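Local coordinates for protein transcriptional regulator, TetR family (Vibrio parahaemolyticus, PDB 3HE0) that probably binds cis-regulatory DNA through an N-terminal helix-turn-helix and regulates transcription as a TetR-family protein, at residues 84-87 and 88-91; 181-184 and 185-189. All blocks are in the same frame, centred on the assembly; numbering follows the deposited sequence.

Interaction 1: residues 84-87 and 88-91; sequences LKER and YRTM. Unlike the reference sequence in segment 84-87: Arg87 (reference Cys).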
loop_
_atom_site.group_PDB
_atom_site.type_symbol
_atom_site.label_atom_id
_atom_site.label_comp_id
_atom_site.label_asym_id
_atom_site.label_seq_id
_atom_site.Cartn_x
_atom_site.Cartn_y
_atom_site.Cartn_z
ATOM N N LEU A 84 26.152 -6.761 3.604
ATOM C CA LEU A 84 25.011 -6.222 2.865
ATOM C C LEU A 84 23.746 -6.958 3.245
ATOM O O LEU A 84 22.774 -6.346 3.666
ATOM C CB LEU A 84 25.211 -6.357 1.347
ATOM C CG LEU A 84 25.918 -5.240 0.578
ATOM C CD1 LEU A 84 25.714 -5.518 -0.870
ATOM C CD2 LEU A 84 25.409 -3.867 0.924
ATOM N N LYS A 85 23.786 -8.283 3.115
ATOM C CA LYS A 85 22.584 -9.098 3.289
ATOM C C LYS A 85 21.997 -9.010 4.692
ATOM O O LYS A 85 20.791 -9.146 4.869
ATOM C CB LYS A 85 22.822 -10.550 2.901
ATOM C CG LYS A 85 21.536 -11.373 2.731
ATOM C CD LYS A 85 21.820 -12.638 1.920
ATOM C CE LYS A 85 20.669 -13.610 1.861
ATOM N NZ LYS A 85 21.013 -14.681 0.897
ATOM N N GLU A 86 22.836 -8.736 5.676
ATOM C CA GLU A 86 22.391 -8.655 7.045
ATOM C C GLU A 86 21.754 -7.320 7.289
ATOM O O GLU A 86 20.765 -7.223 8.019
ATOM C CB GLU A 86 23.573 -8.872 8.013
ATOM C CG GLU A 86 23.190 -8.765 9.487
ATOM C CD GLU A 86 21.889 -9.548 9.827
ATOM O OE1 GLU A 86 21.687 -10.699 9.339
ATOM O OE2 GLU A 86 21.050 -8.983 10.574
ATOM N N ARG A 87 22.340 -6.268 6.724
ATOM C CA ARG A 87 21.660 -4.973 6.757
ATOM C C ARG A 87 20.284 -5.097 6.077
ATOM O O ARG A 87 19.296 -4.590 6.581
ATOM C CB ARG A 87 22.489 -3.888 6.071
ATOM C CG ARG A 87 23.735 -3.499 6.832
ATOM C CD ARG A 87 24.416 -2.334 6.172
ATOM N NE ARG A 87 25.500 -2.793 5.328
ATOM C CZ ARG A 87 25.994 -2.125 4.286
ATOM N NH1 ARG A 87 26.995 -2.650 3.600
ATOM N NH2 ARG A 87 25.501 -0.955 3.907
ATOM N N TYR A 88 20.240 -5.781 4.947
ATOM C CA TYR A 88 18.979 -5.977 4.234
ATOM C C TYR A 88 17.965 -6.694 5.133
ATOM O O TYR A 88 16.838 -6.225 5.306
ATOM C CB TYR A 88 19.203 -6.737 2.927
ATOM C CG TYR A 88 17.919 -7.019 2.185
ATOM C CD1 TYR A 88 17.352 -6.069 1.359
ATOM C CD2 TYR A 88 17.251 -8.218 2.341
ATOM C CE1 TYR A 88 16.143 -6.324 0.691
ATOM C CE2 TYR A 88 16.048 -8.483 1.659
ATOM C CZ TYR A 88 15.510 -7.530 0.849
ATOM O OH TYR A 88 14.332 -7.777 0.189
ATOM N N ARG A 89 18.394 -7.800 5.749
ATOM C CA ARG A 89 17.506 -8.595 6.588
ATOM C C ARG A 89 16.999 -7.789 7.766
ATOM O O ARG A 89 15.828 -7.914 8.147
ATOM C CB ARG A 89 18.208 -9.871 7.093
ATOM C CG ARG A 89 17.315 -10.805 7.949
ATOM C CD ARG A 89 18.025 -12.095 8.425
ATOM N NE ARG A 89 18.137 -13.038 7.324
ATOM C CZ ARG A 89 19.212 -13.197 6.551
ATOM N NH1 ARG A 89 19.179 -14.091 5.568
ATOM N NH2 ARG A 89 20.324 -12.477 6.752
ATOM N N THR A 90 17.870 -6.988 8.376
ATOM C CA THR A 90 17.469 -6.223 9.536
ATOM C C THR A 90 16.324 -5.269 9.182
ATOM O O THR A 90 15.283 -5.255 9.834
ATOM C CB THR A 90 18.666 -5.422 10.147
ATOM O OG1 THR A 90 19.737 -6.320 10.443
ATOM C CG2 THR A 90 18.274 -4.712 11.428
HETATM N N MSE A 91 16.531 -4.471 8.144
HETATM C CA MSE A 91 15.550 -3.486 7.727
HETATM C C MSE A 91 14.268 -4.178 7.277
HETATM O O MSE A 91 13.176 -3.706 7.577
HETATM C CB MSE A 91 16.101 -2.623 6.590
HETATM C CG MSE A 91 17.190 -1.684 7.052
HETATM SE SE MSE A 91 17.981 -0.725 5.556
HETATM C CE MSE A 91 19.207 0.408 6.567
#
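The backbone carbonyl of Glu86 is gripped twice by Thr90, one turn further along the helix. Thr90 N donates to Glu86 O in the usual helical bond of 2.9 Å. Thr90 OG1 donates to the same Glu86 O at 2.8 Å. The two donors reach the oxygen from opposite faces of the carbonyl plane. The hydroxyl can do this because Thr90 OG1 lies beside its own backbone N and opposite the carbonyl carbon (chi1 -55°). It therefore points back along the helix. Glu86 OE2 also comes within 3.0 Å of Thr90 OG1, so the hydroxyl lies between its acceptor Glu86 O and one carboxylate oxygen.

The other carboxylate oxygen turns to Arg89. Glu86 OE1 lies at the edge of the guanidinium, near its plane, 3.4 Å from Arg89 NH2. This is a salt bridge with a weak, bent hydrogen bond. The two flat groups are only 21° from coplanar. A bend at chi2 of Glu86 (46°) turns the carboxylate forward along the helix surface, between Arg89 and Thr90.

All this lies on the first turns of helix 84-97, in the C-terminal part of the TetR-type fold. That helix packs against helix 132-143 through Leu84 and Met91, and against helix 179-193 through Tyr88 and Arg89. Arg89 NH1 makes a salt bridge with Glu183, while Lys85 NZ pairs with Glu187. Lys85 CE passes 4.0 Å from Arg89 NH1, so the ends of two basic side chains lie close together; the acidic partners probably offset their charge.

Tyr88 N bonds to Leu84 O at 2.9 Å. Tyr88 CB rests 3.5 Å from Lys85 O, and the phenol reaches helix 179-193, where Tyr88 OH hydrogen-bonds to Ser189 OG.

Interaction 2: residues 181-184 and 185-189; sequences ALEA and AIEAS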
loop_
_atom_site.group_PDB
_atom_site.type_symbol
_atom_site.label_atom_id
_atom_site.label_comp_id
_atom_site.label_asym_id
_atom_site.label_seq_id
_atom_site.Cartn_x
_atom_site.Cartn_y
_atom_site.Cartn_z
ATOM N N ALA A 181 9.028 -19.861 6.661
ATOM C CA ALA A 181 8.287 -19.166 5.603
ATOM C C ALA A 181 8.705 -17.699 5.501
ATOM O O ALA A 181 8.841 -17.160 4.411
ATOM C CB ALA A 181 6.764 -19.285 5.851
ATOM N N LEU A 182 8.942 -17.064 6.637
ATOM C CA LEU A 182 9.388 -15.675 6.639
ATOM C C LEU A 182 10.792 -15.516 6.045
ATOM O O LEU A 182 11.057 -14.605 5.209
ATOM C CB LEU A 182 9.344 -15.136 8.070
ATOM C CG LEU A 182 9.178 -13.633 8.259
ATOM C CD1 LEU A 182 7.968 -13.106 7.516
ATOM C CD2 LEU A 182 9.049 -13.334 9.746
ATOM N N GLU A 183 11.707 -16.382 6.466
ATOM C CA GLU A 183 13.061 -16.355 5.904
ATOM C C GLU A 183 12.988 -16.654 4.400
ATOM O O GLU A 183 13.742 -16.059 3.632
ATOM C CB GLU A 183 14.005 -17.323 6.627
ATOM C CG GLU A 183 15.462 -17.357 6.094
ATOM C CD GLU A 183 16.164 -15.993 6.098
ATOM O OE1 GLU A 183 16.057 -15.246 7.108
ATOM O OE2 GLU A 183 16.833 -15.668 5.077
ATOM N N ALA A 184 12.057 -17.517 3.983
ATOM C CA ALA A 184 11.903 -17.806 2.553
ATOM C C ALA A 184 11.434 -16.563 1.824
ATOM O O ALA A 184 11.926 -16.267 0.733
ATOM C CB ALA A 184 10.956 -18.968 2.293
ATOM N N ALA A 185 10.518 -15.816 2.435
ATOM C CA ALA A 185 10.105 -14.522 1.866
ATOM C C ALA A 185 11.249 -13.502 1.771
ATOM O O ALA A 185 11.371 -12.797 0.744
ATOM C CB ALA A 185 8.930 -13.918 2.643
ATOM N N ILE A 186 12.078 -13.406 2.815
ATOM C CA ILE A 186 13.214 -12.481 2.797
ATOM C C ILE A 186 14.157 -12.851 1.651
ATOM O O ILE A 186 14.589 -11.988 0.864
ATOM C CB ILE A 186 14.001 -12.502 4.123
ATOM C CG1 ILE A 186 13.161 -11.932 5.290
ATOM C CG2 ILE A 186 15.298 -11.752 3.959
ATOM C CD1 ILE A 186 13.750 -12.254 6.754
ATOM N N GLU A 187 14.426 -14.151 1.519
ATOM C CA GLU A 187 15.319 -14.622 0.481
ATOM C C GLU A 187 14.783 -14.369 -0.913
ATOM O O GLU A 187 15.560 -14.035 -1.813
ATOM C CB GLU A 187 15.627 -16.107 0.633
ATOM C CG GLU A 187 16.491 -16.401 1.850
ATOM C CD GLU A 187 17.937 -15.916 1.709
ATOM O OE1 GLU A 187 18.366 -15.521 0.582
ATOM O OE2 GLU A 187 18.648 -15.964 2.743
ATOM N N ALA A 188 13.470 -14.540 -1.097
ATOM C CA ALA A 188 12.864 -14.362 -2.406
ATOM C C ALA A 188 12.941 -12.894 -2.849
ATOM O O ALA A 188 13.197 -12.592 -4.030
ATOM C CB ALA A 188 11.416 -14.867 -2.429
ATOM N N SER A 189 12.703 -11.990 -1.903
ATOM C CA SER A 189 12.785 -10.560 -2.178
ATOM C C SER A 189 14.227 -10.142 -2.491
ATOM O O SER A 189 14.442 -9.301 -3.353
ATOM C CB SER A 189 12.147 -9.731 -1.047
ATOM O OG SER A 189 12.816 -9.857 0.185
#
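Glu183 and Glu187 meet one turn apart on helix 179-193, an alpha helix in the C-terminal part of the TetR-type fold. Their nearest oxygens, Glu183 OE2 and Glu187 OE2, are 3.0 Å apart. Both are acceptors of like charge, so this is not a hydrogen bond. The carboxylate planes stand 58° apart and the side chains cross at a slant. Glu183 OE2 also lies 3.3 Å from Glu187 CG.

The other oxygen, Glu183 OE1, touches the methyl end of Ile186, with CD1 at 3.8 Å. Ile186 CG1 also sits 3.4 Å from Leu182 O. Regular helical bonds hold the backbone, among them Glu187 N to Glu183 O at 2.9 Å.

Torsions bring the two acids together. Glu183 CG is placed opposite its backbone N (chi1 -180°), and a bend at the next bond swings the carboxylate forward along the helix. Glu187 CG instead lies beside its own N, which turns that chain back toward Glu183.

Arginine and lysine from helix 84-97 probably make the close approach tolerable. Arg89 forms a salt bridge with Glu183 OE2, and Lys85 forms one with Glu187 OE1. The positive charges would offset the mutual repulsion of the acids, which would otherwise tend to raise their pKa.

Leu182 and Ile186 both pack on Trp92 of helix 84-97. A different face of the helix meets the second subunit, where Ala184 packs on Leu150 and Ala188 on Lys148 of that chain. Further along, Ser189 OG folds back and donates to Ile186 O at 2.9 Å, reaching it from 31° off the carbonyl plane.

Interaction 1 comes first along the chain, at the start of helix 84-97. Interaction 2 follows much later, on helix 179-193, near the C-terminus. Their centres are about 12 Å apart, on the same side of the chain's centre and in the C-terminal part of the chain. The two helices touch directly. Tyr88 OH lies 2.6 Å from Ser189 OG in a probable hydrogen bond, and Arg89 CG packs 4.0 Å from Ile186 CD1. Helices 84-97 and 179-193 are thus held together by paired charges, a hydroxyl pair and apolar packing. Helix 179-193 goes on to meet the second subunit through residues 181-189, while residues 84-91 touch no other chain of the assembly.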